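Long-range contacts in pyruvate formate-lyase 2 (Archaeoglobus fulgidus, PDB 2F3O), which has no established function but belongs to the glycyl radical enzymes and may act as a lyase, in a family related to pyruvate formate-lyase and glycerol dehydratase: residues D4-K8 against F301-A305; A157-P161 against P431-S435; A449-A453 against K482-V487; D527-G531 against N619-G623. All coordinates share one frame; numbering follows the deposited sequence.

Interaction 1: residues D4-K8 against F301-A305; sequences DRIEK and FDILA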
loop_
_atom_site.group_PDB
_atom_site.type_symbol
_atom_site.label_atom_id
_atom_site.label_comp_id
_atom_site.label_asym_id
_atom_site.label_seq_id
_atom_site.Cartn_x
_atom_site.Cartn_y
_atom_site.Cartn_z
ATOM N N ASP A 4 44.591 -43.629 4.216
ATOM C CA ASP A 4 43.378 -43.036 3.568
ATOM C C ASP A 4 43.388 -41.490 3.565
ATOM O O ASP A 4 44.222 -40.851 4.226
ATOM C CB ASP A 4 42.084 -43.613 4.178
ATOM C CG ASP A 4 41.619 -42.865 5.436
ATOM O OD1 ASP A 4 42.428 -42.661 6.367
ATOM O OD2 ASP A 4 40.426 -42.491 5.500
ATOM N N ARG A 5 42.446 -40.907 2.824
ATOM C CA ARG A 5 42.476 -39.483 2.480
ATOM C C ARG A 5 42.141 -38.535 3.632
ATOM O O ARG A 5 42.727 -37.458 3.755
ATOM C CB ARG A 5 41.537 -39.218 1.304
ATOM C CG ARG A 5 41.669 -37.839 0.716
ATOM C CD ARG A 5 40.432 -37.491 -0.039
ATOM N NE ARG A 5 40.071 -38.568 -0.940
ATOM C CZ ARG A 5 40.484 -38.656 -2.198
ATOM N NH1 ARG A 5 41.269 -37.721 -2.719
ATOM N NH2 ARG A 5 40.097 -39.682 -2.937
ATOM N N ILE A 6 41.202 -38.948 4.472
ATOM C CA ILE A 6 40.761 -38.153 5.615
ATOM C C ILE A 6 41.906 -37.845 6.578
ATOM O O ILE A 6 42.047 -36.713 7.035
ATOM C CB ILE A 6 39.595 -38.862 6.333
ATOM C CG1 ILE A 6 38.360 -38.826 5.437
ATOM C CG2 ILE A 6 39.294 -38.251 7.691
ATOM C CD1 ILE A 6 37.175 -39.464 6.043
ATOM N N GLU A 7 42.754 -38.843 6.816
ATOM C CA GLU A 7 43.911 -38.711 7.699
ATOM C C GLU A 7 44.898 -37.617 7.269
ATOM O O GLU A 7 45.471 -36.923 8.117
ATOM C CB GLU A 7 44.647 -40.050 7.781
ATOM C CG GLU A 7 44.964 -40.510 9.198
ATOM C CD GLU A 7 43.741 -41.105 9.883
ATOM O OE1 GLU A 7 43.701 -41.139 11.135
ATOM O OE2 GLU A 7 42.810 -41.532 9.157
ATOM N N LYS A 8 45.083 -37.467 5.958
ATOM C CA LYS A 8 45.971 -36.441 5.416
ATOM C C LYS A 8 45.349 -35.056 5.550
ATOM O O LYS A 8 46.050 -34.063 5.768
ATOM C CB LYS A 8 46.298 -36.725 3.948
ATOM C CG LYS A 8 46.685 -38.167 3.659
ATOM C CD LYS A 8 46.884 -38.363 2.170
ATOM C CE LYS A 8 46.381 -39.721 1.718
ATOM N NZ LYS A 8 45.688 -39.607 0.396
ATOM N N PHE A 301 31.514 -40.168 0.920
ATOM C CA PHE A 301 32.007 -39.910 2.267
ATOM C C PHE A 301 33.164 -38.916 2.280
ATOM O O PHE A 301 33.177 -38.002 3.097
ATOM C CB PHE A 301 32.462 -41.216 2.913
ATOM C CG PHE A 301 32.624 -41.142 4.405
ATOM C CD1 PHE A 301 31.541 -41.309 5.233
ATOM C CD2 PHE A 301 33.863 -40.945 4.982
ATOM C CE1 PHE A 301 31.692 -41.259 6.607
ATOM C CE2 PHE A 301 34.010 -40.897 6.356
ATOM C CZ PHE A 301 32.935 -41.052 7.163
ATOM N N ASP A 302 34.122 -39.099 1.372
ATOM C CA ASP A 302 35.336 -38.277 1.332
ATOM C C ASP A 302 35.012 -36.856 0.913
ATOM O O ASP A 302 35.606 -35.901 1.425
ATOM C CB ASP A 302 36.368 -38.862 0.352
ATOM C CG ASP A 302 37.387 -39.802 1.021
ATOM O OD1 ASP A 302 37.529 -39.773 2.273
ATOM O OD2 ASP A 302 38.060 -40.555 0.266
ATOM N N ILE A 303 34.075 -36.738 -0.026
ATOM C CA ILE A 303 33.558 -35.449 -0.492
ATOM C C ILE A 303 32.947 -34.630 0.666
ATOM O O ILE A 303 33.295 -33.460 0.877
ATOM C CB ILE A 303 32.522 -35.676 -1.618
ATOM C CG1 ILE A 303 33.211 -36.080 -2.926
ATOM C CG2 ILE A 303 31.720 -34.460 -1.874
ATOM C CD1 ILE A 303 32.247 -36.571 -3.986
ATOM N N LEU A 304 32.087 -35.273 1.450
ATOM C CA LEU A 304 31.462 -34.630 2.596
ATOM C C LEU A 304 32.476 -34.332 3.670
ATOM O O LEU A 304 32.412 -33.278 4.299
ATOM C CB LEU A 304 30.356 -35.507 3.158
ATOM C CG LEU A 304 29.213 -35.696 2.171
ATOM C CD1 LEU A 304 28.369 -36.883 2.565
ATOM C CD2 LEU A 304 28.383 -34.420 2.051
ATOM N N ALA A 305 33.423 -35.247 3.856
ATOM C CA ALA A 305 34.507 -35.063 4.822
ATOM C C ALA A 305 35.323 -33.806 4.546
ATOM O O ALA A 305 35.642 -33.052 5.473
ATOM C CB ALA A 305 35.415 -36.286 4.852
#

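Interaction 2: residues A157-P161 against P431-S435; sequences AVNYP and PFGNS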
loop_
_atom_site.group_PDB
_atom_site.type_symbol
_atom_site.label_atom_id
_atom_site.label_comp_id
_atom_site.label_asym_id
_atom_site.label_seq_id
_atom_site.Cartn_x
_atom_site.Cartn_y
_atom_site.Cartn_z
ATOM N N ALA A 157 21.042 -19.374 7.537
ATOM C CA ALA A 157 21.280 -20.500 6.667
ATOM C C ALA A 157 20.951 -20.100 5.214
ATOM O O ALA A 157 19.808 -19.785 4.878
ATOM C CB ALA A 157 20.462 -21.689 7.099
ATOM N N VAL A 158 21.989 -20.108 4.381
ATOM C CA VAL A 158 21.954 -19.777 2.966
ATOM C C VAL A 158 21.034 -20.678 2.166
ATOM O O VAL A 158 21.044 -21.894 2.331
ATOM C CB VAL A 158 23.359 -19.962 2.417
ATOM C CG1 VAL A 158 23.416 -19.666 0.945
ATOM C CG2 VAL A 158 24.328 -19.102 3.185
ATOM N N ASN A 159 20.217 -20.090 1.304
ATOM C CA ASN A 159 19.310 -20.891 0.499
ATOM C C ASN A 159 20.029 -21.577 -0.673
ATOM O O ASN A 159 19.946 -21.125 -1.816
ATOM C CB ASN A 159 18.170 -20.021 -0.001
ATOM C CG ASN A 159 16.994 -20.819 -0.523
ATOM O OD1 ASN A 159 17.115 -21.999 -0.859
ATOM N ND2 ASN A 159 15.840 -20.151 -0.642
ATOM N N TYR A 160 20.712 -22.679 -0.380
ATOM C CA TYR A 160 21.341 -23.464 -1.425
ATOM C C TYR A 160 20.416 -24.079 -2.463
ATOM O O TYR A 160 20.744 -24.021 -3.645
ATOM C CB TYR A 160 22.358 -24.462 -0.871
ATOM C CG TYR A 160 23.584 -23.725 -0.406
ATOM C CD1 TYR A 160 23.930 -23.683 0.927
ATOM C CD2 TYR A 160 24.356 -23.011 -1.305
ATOM C CE1 TYR A 160 25.035 -22.972 1.352
ATOM C CE2 TYR A 160 25.457 -22.293 -0.895
ATOM C CZ TYR A 160 25.792 -22.270 0.434
ATOM O OH TYR A 160 26.888 -21.563 0.850
ATOM N N PRO A 161 19.252 -24.635 -2.059
ATOM C CA PRO A 161 18.386 -25.103 -3.141
ATOM C C PRO A 161 17.882 -24.048 -4.148
ATOM O O PRO A 161 17.625 -24.407 -5.293
ATOM C CB PRO A 161 17.219 -25.777 -2.403
ATOM C CG PRO A 161 17.283 -25.309 -1.051
ATOM C CD PRO A 161 18.684 -24.970 -0.745
ATOM N N PRO A 431 12.646 -20.374 9.374
ATOM C CA PRO A 431 12.210 -20.882 8.060
ATOM C C PRO A 431 13.392 -20.953 7.098
ATOM O O PRO A 431 14.169 -20.015 7.030
ATOM C CB PRO A 431 11.191 -19.835 7.587
ATOM C CG PRO A 431 11.299 -18.698 8.568
ATOM C CD PRO A 431 11.802 -19.259 9.838
ATOM N N PHE A 432 13.535 -22.069 6.390
ATOM C CA PHE A 432 14.691 -22.276 5.545
ATOM C C PHE A 432 14.608 -21.542 4.231
ATOM O O PHE A 432 13.762 -21.819 3.384
ATOM C CB PHE A 432 14.927 -23.770 5.319
ATOM C CG PHE A 432 16.150 -24.101 4.492
ATOM C CD1 PHE A 432 17.358 -23.458 4.695
ATOM C CD2 PHE A 432 16.091 -25.102 3.533
ATOM C CE1 PHE A 432 18.470 -23.778 3.923
ATOM C CE2 PHE A 432 17.199 -25.430 2.761
ATOM C CZ PHE A 432 18.390 -24.771 2.958
ATOM N N GLY A 433 15.513 -20.590 4.085
ATOM C CA GLY A 433 15.833 -20.080 2.777
ATOM C C GLY A 433 15.136 -18.799 2.379
ATOM O O GLY A 433 15.499 -18.160 1.391
ATOM N N ASN A 434 14.162 -18.402 3.178
ATOM C CA ASN A 434 13.369 -17.236 2.854
ATOM C C ASN A 434 13.183 -16.344 4.061
ATOM O O ASN A 434 12.149 -15.712 4.240
ATOM C CB ASN A 434 12.042 -17.619 2.164
ATOM C CG ASN A 434 11.081 -18.484 3.034
ATOM O OD1 ASN A 434 9.902 -18.558 2.712
ATOM N ND2 ASN A 434 11.569 -19.136 4.078
ATOM N N SER A 435 14.211 -16.306 4.899
ATOM C CA SER A 435 14.163 -15.481 6.093
ATOM C C SER A 435 15.489 -14.824 6.453
ATOM O O SER A 435 16.553 -15.311 6.114
ATOM C CB SER A 435 13.618 -16.272 7.278
ATOM O OG SER A 435 14.361 -17.443 7.537
#

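Interaction 3: residues A449-A453 against K482-V487; sequences ALEYA and KLREQV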
loop_
_atom_site.group_PDB
_atom_site.type_symbol
_atom_site.label_atom_id
_atom_site.label_comp_id
_atom_site.label_asym_id
_atom_site.label_seq_id
_atom_site.Cartn_x
_atom_site.Cartn_y
_atom_site.Cartn_z
ATOM N N ALA A 449 18.220 -6.919 35.329
ATOM C CA ALA A 449 16.871 -6.363 35.455
ATOM C C ALA A 449 16.410 -6.439 36.893
ATOM O O ALA A 449 15.874 -5.477 37.424
ATOM C CB ALA A 449 15.892 -7.074 34.544
ATOM N N LEU A 450 16.667 -7.586 37.512
ATOM C CA LEU A 450 16.359 -7.839 38.912
ATOM C C LEU A 450 17.172 -6.945 39.836
ATOM O O LEU A 450 16.651 -6.419 40.817
ATOM C CB LEU A 450 16.637 -9.300 39.234
ATOM C CG LEU A 450 16.638 -9.717 40.697
ATOM C CD1 LEU A 450 15.241 -9.731 41.242
ATOM C CD2 LEU A 450 17.232 -11.072 40.782
ATOM N N GLU A 451 18.446 -6.773 39.509
ATOM C CA GLU A 451 19.318 -5.858 40.232
ATOM C C GLU A 451 18.731 -4.440 40.216
ATOM O O GLU A 451 18.610 -3.823 41.268
ATOM C CB GLU A 451 20.733 -5.917 39.634
ATOM C CG GLU A 451 21.799 -5.068 40.283
ATOM C CD GLU A 451 23.206 -5.514 39.889
ATOM O OE1 GLU A 451 24.159 -4.701 39.909
ATOM O OE2 GLU A 451 23.371 -6.700 39.549
ATOM N N TYR A 452 18.301 -3.961 39.045
ATOM C CA TYR A 452 17.643 -2.656 38.946
ATOM C C TYR A 452 16.315 -2.656 39.706
ATOM O O TYR A 452 15.913 -1.646 40.299
ATOM C CB TYR A 452 17.371 -2.274 37.488
ATOM C CG TYR A 452 18.584 -2.049 36.603
ATOM C CD1 TYR A 452 19.799 -1.603 37.121
ATOM C CD2 TYR A 452 18.498 -2.252 35.224
ATOM C CE1 TYR A 452 20.911 -1.385 36.283
ATOM C CE2 TYR A 452 19.597 -2.040 34.380
ATOM C CZ TYR A 452 20.797 -1.603 34.910
ATOM O OH TYR A 452 21.870 -1.417 34.064
ATOM N N ALA A 453 15.650 -3.808 39.698
ATOM C CA ALA A 453 14.320 -3.941 40.278
ATOM C C ALA A 453 14.330 -3.857 41.793
ATOM O O ALA A 453 13.301 -3.556 42.403
ATOM C CB ALA A 453 13.646 -5.225 39.827
ATOM N N LYS A 482 7.654 -4.785 39.752
ATOM C CA LYS A 482 8.836 -3.979 39.532
ATOM C C LYS A 482 9.857 -4.711 38.668
ATOM O O LYS A 482 10.583 -4.073 37.927
ATOM C CB LYS A 482 9.447 -3.533 40.867
ATOM C CG LYS A 482 8.661 -2.418 41.562
ATOM C CD LYS A 482 9.301 -1.973 42.879
ATOM C CE LYS A 482 8.530 -0.820 43.519
ATOM N NZ LYS A 482 7.379 -1.224 44.369
ATOM N N LEU A 483 9.879 -6.043 38.738
ATOM C CA LEU A 483 10.777 -6.850 37.909
ATOM C C LEU A 483 10.346 -6.822 36.434
ATOM O O LEU A 483 11.146 -6.466 35.558
ATOM C CB LEU A 483 10.882 -8.294 38.434
ATOM C CG LEU A 483 11.648 -9.330 37.602
ATOM C CD1 LEU A 483 13.117 -8.992 37.510
ATOM C CD2 LEU A 483 11.484 -10.708 38.182
ATOM N N ARG A 484 9.075 -7.166 36.189
ATOM C CA ARG A 484 8.453 -7.146 34.858
ATOM C C ARG A 484 8.620 -5.809 34.166
ATOM O O ARG A 484 8.889 -5.744 32.972
ATOM C CB ARG A 484 6.959 -7.453 34.962
ATOM C CG ARG A 484 6.308 -7.909 33.672
ATOM C CD ARG A 484 4.829 -7.563 33.718
ATOM N NE ARG A 484 4.019 -8.425 32.863
ATOM C CZ ARG A 484 3.437 -9.548 33.271
ATOM N NH1 ARG A 484 3.575 -9.940 34.529
ATOM N NH2 ARG A 484 2.713 -10.274 32.430
ATOM N N GLU A 485 8.470 -4.742 34.926
ATOM C CA GLU A 485 8.658 -3.434 34.379
ATOM C C GLU A 485 10.111 -3.222 33.998
ATOM O O GLU A 485 10.385 -2.580 32.993
ATOM C CB GLU A 485 8.225 -2.379 35.384
ATOM C CG GLU A 485 8.030 -1.006 34.773
ATOM C CD GLU A 485 7.588 0.008 35.796
ATOM O OE1 GLU A 485 6.696 -0.326 36.618
ATOM O OE2 GLU A 485 8.140 1.133 35.783
ATOM N N GLN A 486 11.039 -3.769 34.775
ATOM C CA GLN A 486 12.448 -3.560 34.473
ATOM C C GLN A 486 12.943 -4.362 33.278
ATOM O O GLN A 486 13.756 -3.860 32.500
ATOM C CB GLN A 486 13.325 -3.826 35.686
ATOM C CG GLN A 486 13.257 -2.760 36.743
ATOM C CD GLN A 486 13.936 -1.457 36.371
ATOM O OE1 GLN A 486 14.522 -1.310 35.294
ATOM N NE2 GLN A 486 13.871 -0.494 37.285
ATOM N N VAL A 487 12.455 -5.598 33.148
ATOM C CA VAL A 487 12.736 -6.445 31.984
ATOM C C VAL A 487 12.304 -5.708 30.722
ATOM O O VAL A 487 13.113 -5.506 29.805
ATOM C CB VAL A 487 11.999 -7.804 32.070
ATOM C CG1 VAL A 487 12.222 -8.631 30.803
ATOM C CG2 VAL A 487 12.467 -8.583 33.281
#

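Interaction 4: residues D527-G531 against N619-G623; sequences DVSRG and NFRGG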
loop_
_atom_site.group_PDB
_atom_site.type_symbol
_atom_site.label_atom_id
_atom_site.label_comp_id
_atom_site.label_asym_id
_atom_site.label_seq_id
_atom_site.Cartn_x
_atom_site.Cartn_y
_atom_site.Cartn_z
ATOM N N ASP A 527 17.856 -5.384 -1.250
ATOM C CA ASP A 527 18.872 -6.053 -0.442
ATOM C C ASP A 527 18.304 -6.659 0.850
ATOM O O ASP A 527 17.369 -6.127 1.433
ATOM C CB ASP A 527 19.995 -5.074 -0.089
ATOM C CG ASP A 527 21.215 -5.773 0.501
ATOM O OD1 ASP A 527 21.961 -6.415 -0.272
ATOM O OD2 ASP A 527 21.429 -5.709 1.729
ATOM N N VAL A 528 18.894 -7.770 1.276
ATOM C CA VAL A 528 18.608 -8.416 2.546
ATOM C C VAL A 528 18.653 -7.540 3.817
ATOM O O VAL A 528 17.836 -7.718 4.726
ATOM C CB VAL A 528 19.489 -9.670 2.696
ATOM C CG1 VAL A 528 20.846 -9.353 3.266
ATOM C CG2 VAL A 528 18.755 -10.740 3.492
ATOM N N SER A 529 19.544 -6.554 3.862
ATOM C CA SER A 529 19.678 -5.743 5.037
ATOM C C SER A 529 18.618 -4.654 5.062
ATOM O O SER A 529 18.479 -3.912 6.038
ATOM C CB SER A 529 21.051 -5.123 5.064
ATOM O OG SER A 529 21.172 -4.204 4.022
ATOM N N ARG A 530 17.868 -4.561 3.977
ATOM C CA ARG A 530 16.822 -3.567 3.849
ATOM C C ARG A 530 15.461 -4.282 4.011
ATOM O O ARG A 530 14.409 -3.653 4.124
ATOM C CB ARG A 530 16.992 -2.862 2.497
ATOM C CG ARG A 530 15.931 -1.849 2.112
ATOM C CD ARG A 530 16.143 -0.519 2.794
ATOM N NE ARG A 530 17.360 0.132 2.335
ATOM C CZ ARG A 530 17.774 1.310 2.785
ATOM N NH1 ARG A 530 17.061 1.970 3.705
ATOM N NH2 ARG A 530 18.897 1.834 2.308
ATOM N N GLY A 531 15.485 -5.609 4.047
ATOM C CA GLY A 531 14.282 -6.325 4.375
ATOM C C GLY A 531 13.650 -7.153 3.288
ATOM O O GLY A 531 12.524 -7.579 3.441
ATOM N N ASN A 619 10.817 -4.776 14.083
ATOM C CA ASN A 619 12.109 -4.321 13.684
ATOM C C ASN A 619 12.061 -3.444 12.422
ATOM O O ASN A 619 11.002 -3.276 11.785
ATOM C CB ASN A 619 13.057 -5.508 13.526
ATOM C CG ASN A 619 12.662 -6.426 12.373
ATOM O OD1 ASN A 619 11.660 -6.201 11.697
ATOM N ND2 ASN A 619 13.456 -7.463 12.143
ATOM N N PHE A 620 13.235 -2.913 12.086
ATOM C CA PHE A 620 13.437 -2.007 10.983
ATOM C C PHE A 620 13.145 -2.676 9.666
ATOM O O PHE A 620 12.638 -2.042 8.742
ATOM C CB PHE A 620 14.883 -1.529 10.990
ATOM C CG PHE A 620 15.291 -0.814 9.735
ATOM C CD1 PHE A 620 14.850 0.470 9.486
ATOM C CD2 PHE A 620 16.114 -1.421 8.810
ATOM C CE1 PHE A 620 15.215 1.132 8.359
ATOM C CE2 PHE A 620 16.472 -0.762 7.670
ATOM C CZ PHE A 620 16.024 0.520 7.448
ATOM N N ARG A 621 13.453 -3.964 9.584
ATOM C CA ARG A 621 13.252 -4.693 8.342
ATOM C C ARG A 621 11.812 -5.142 8.161
ATOM O O ARG A 621 11.529 -5.934 7.277
ATOM C CB ARG A 621 14.214 -5.882 8.204
ATOM C CG ARG A 621 15.647 -5.488 7.923
ATOM C CD ARG A 621 16.575 -6.690 7.919
ATOM N NE ARG A 621 16.990 -7.046 9.270
ATOM C CZ ARG A 621 16.534 -8.096 9.951
ATOM N NH1 ARG A 621 15.646 -8.935 9.410
ATOM N NH2 ARG A 621 16.978 -8.309 11.182
ATOM N N GLY A 622 10.902 -4.670 8.996
ATOM C CA GLY A 622 9.492 -4.802 8.687
ATOM C C GLY A 622 8.811 -6.048 9.180
ATOM O O GLY A 622 7.676 -6.317 8.818
ATOM N N GLY A 623 9.521 -6.813 10.004
ATOM C CA GLY A 623 8.965 -7.959 10.720
ATOM C C GLY A 623 8.953 -7.667 12.206
ATOM O O GLY A 623 8.782 -6.523 12.607
#

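Interaction 1: residues D4-K8 against F301-A305
Arg5, near the N-terminus, reaches across to Asp302 on helix 297-310 and joins the two in a salt bridge. The donor is the inner nitrogen NE, which lies 3.1 Å from Asp302 OD2 along a nearly straight N-H line of 171°. The oxygen sits at the edge of the guanidinium, within its plane, yet the nitrogen meets OD2 from above the carboxylate, the two flat groups being 80° apart. With CG anti to the backbone N (chi1 -170°) and a bend at chi3, the arginine turns NE toward the aspartate, while NH1 forms a second salt bridge with Glu231 and a weak bond to the Ser61 carbonyl. One guanidinium thus serves two carboxylates, which probably keeps both ionised. The neighbouring acids are also answered, Asp4 OD2 and Glu7 OE2 each pairing with Arg361 NH2.

Ile6 supplies the apolar half. Its CD1 comes in at the edge of the Phe301 ring, 3.5 Å from CE2, and also lies 3.8 Å from Ala305 CB. The Ile6 CG1 methylene passes at a slant to Asp302, 3.4 Å from OD1, so aliphatic carbon flanks the carboxylate. Leu362 of helix 350-362 also touches this isoleucine. The contact is helix-to-helix packing, a salt bridge beside an apolar patch, that seats the N-terminal helix 5-11 on helix 297-310 of the pyruvate formate-lyase-like fold.

Interaction 2: residues A157-P161 against P431-S435
Asn159 and Gly433 bring the two backbones together, their CA atoms only 4.2 Å apart. Asn159 is the centre of an inverse gamma turn and also the N-cap of helix 160-164; Gly433 belongs to the short connection between strands 428-431 and 435-445. The glycine has a positive phi (98°), and a CB on it would run into Asn159 ND2, which accounts for how near the two backbones can come.

Two side chains then carry the contact. Asn159 divides its amide: OD1 caps Tyr162 N, while ND2 gives a hydrogen bond of 2.9 Å to Gly433 O. That bond is bent, 137° at the hydrogen, and ND2 approaches from above the carbonyl plane. A weak bond from ND2 to Glu519 adds a further partner. Phe432, whose CG stands anti to its backbone nitrogen, sends its ring toward the 157-161 segment. Its CZ lies 3.7 Å from Pro161 CD, with Ala157 CB at the ring edge. Tyr343 of the second subunit packs on both Phe432 and Pro161, and Arg416 of the same subunit donates to Phe432 O, so the contact lies at a subunit interface. Val158 O, which also accepts from Tyr160 N, meets Phe432 CE1 obliquely at 3.6 Å.

Interaction 3: residues A449-A453 against K482-V487
Ala449 and Ala453 face helix 477-508 from one side of helix 447-453, and their small side chains allow the axes of the two short segments to pass 8.4 Å apart, crossing at 128°.

The apolar contacts come from leucine, valine and alanine. Leu483 CD1 reaches the first helix at Leu450, 3.7 Å from its CA, carried there by a first torsion that places the Leu483 CG anti to the backbone N (chi1 173°). Ala453 CB rests against the opposite backbone, 3.8 Å from Leu483 CA. Farther along, Ala449 CB meets Val487 CG2 at 4.0 Å. Val548 and Leu552 of helix 545-560 touch Leu450 and Leu483 respectively, so a third helix adjoins the leucine side.

The main polar side chain here is Gln486, bent at chi2 and laid against both alanines. Its CB lies 3.5 Å from Ala449 O and its CG 3.9 Å from Ala453 CA. The amide carbon CD sits 3.7 Å from Tyr452 CB, with the ring and amide planes 52° apart. Beyond the pair of helices NE2 donates to Ala468 O. A leucine here would probably leave the Ala468 carbonyl without its donor.

Joined by van der Waals contact alone, the two segments depend on close fit, and the buried amide spends its hydrogen bonds outside them.

Interaction 4: residues D527-G531 against N619-G623
Arg621 lays its aliphatic chain against the backbone of 527-531, and these contacts form the larger part of what the 619-623 loop buries. Set beside the backbone N (chi1 -72°), CG directs the chain along the other loop. CB lies 3.9 Å from Gly531 CA, CG is 3.7 Å from Ser529 O, and CD comes within 3.6 Å of Val528 O. Near the CB end Gly531 has a positive phi, and a side chain there would crowd Arg621 O.

Phe620 turns its ring toward the other loop, with Ser529 O and Arg530 NH1 at its edge. CZ is 4.1 Å from Arg530 NH1, with the guanidinium and ring planes 54° apart. Arg530 has its salt bridge with Glu507, and Tyr188 of the third subunit packs on the phenylalanine.

Both loops lead into neighbouring parallel strands of one mixed sheet, 535-543 and 624-628, and each has its own turn: an Asx turn at Asp527, and a type I beta turn from Asn619 to Gly622.

Polar bonds hold these loops internally. Asp527 OD2 accepts from Ser529 N at 3.0 Å and from Ser529 OG at 2.8 Å, Asn619 OD1 from Gly623 N at 2.8 Å. Outward from the loops, Arg621, with Asn619 ND2 over one guanidinium face, donates through NH2 to Phe537 O and NH1 to Asn536 OD1. A methionine here would probably leave those two acceptors without their charged donor.

Overall arrangement
Interactions 2 and 4 form the closest pair, with centres 16 Å apart and nearest atoms about 6 Å apart; three of their four segments lead into strands 435-445, 535-543 and 624-628 of one sheet. A bound glycerol lies about 12 Å from the Ala157 side chain, and one lies about 13 Å from that of Arg621, too far for either side chain to touch. Interaction 1 has segments that alternate with those of interaction 2 along the chain, and their centres are 27 Å apart. Interactions 1 and 3 lie on opposite sides of the chain's centre, 53 Å apart between centres, and each packs helix on helix. Interactions 2 and 4 also border other subunits.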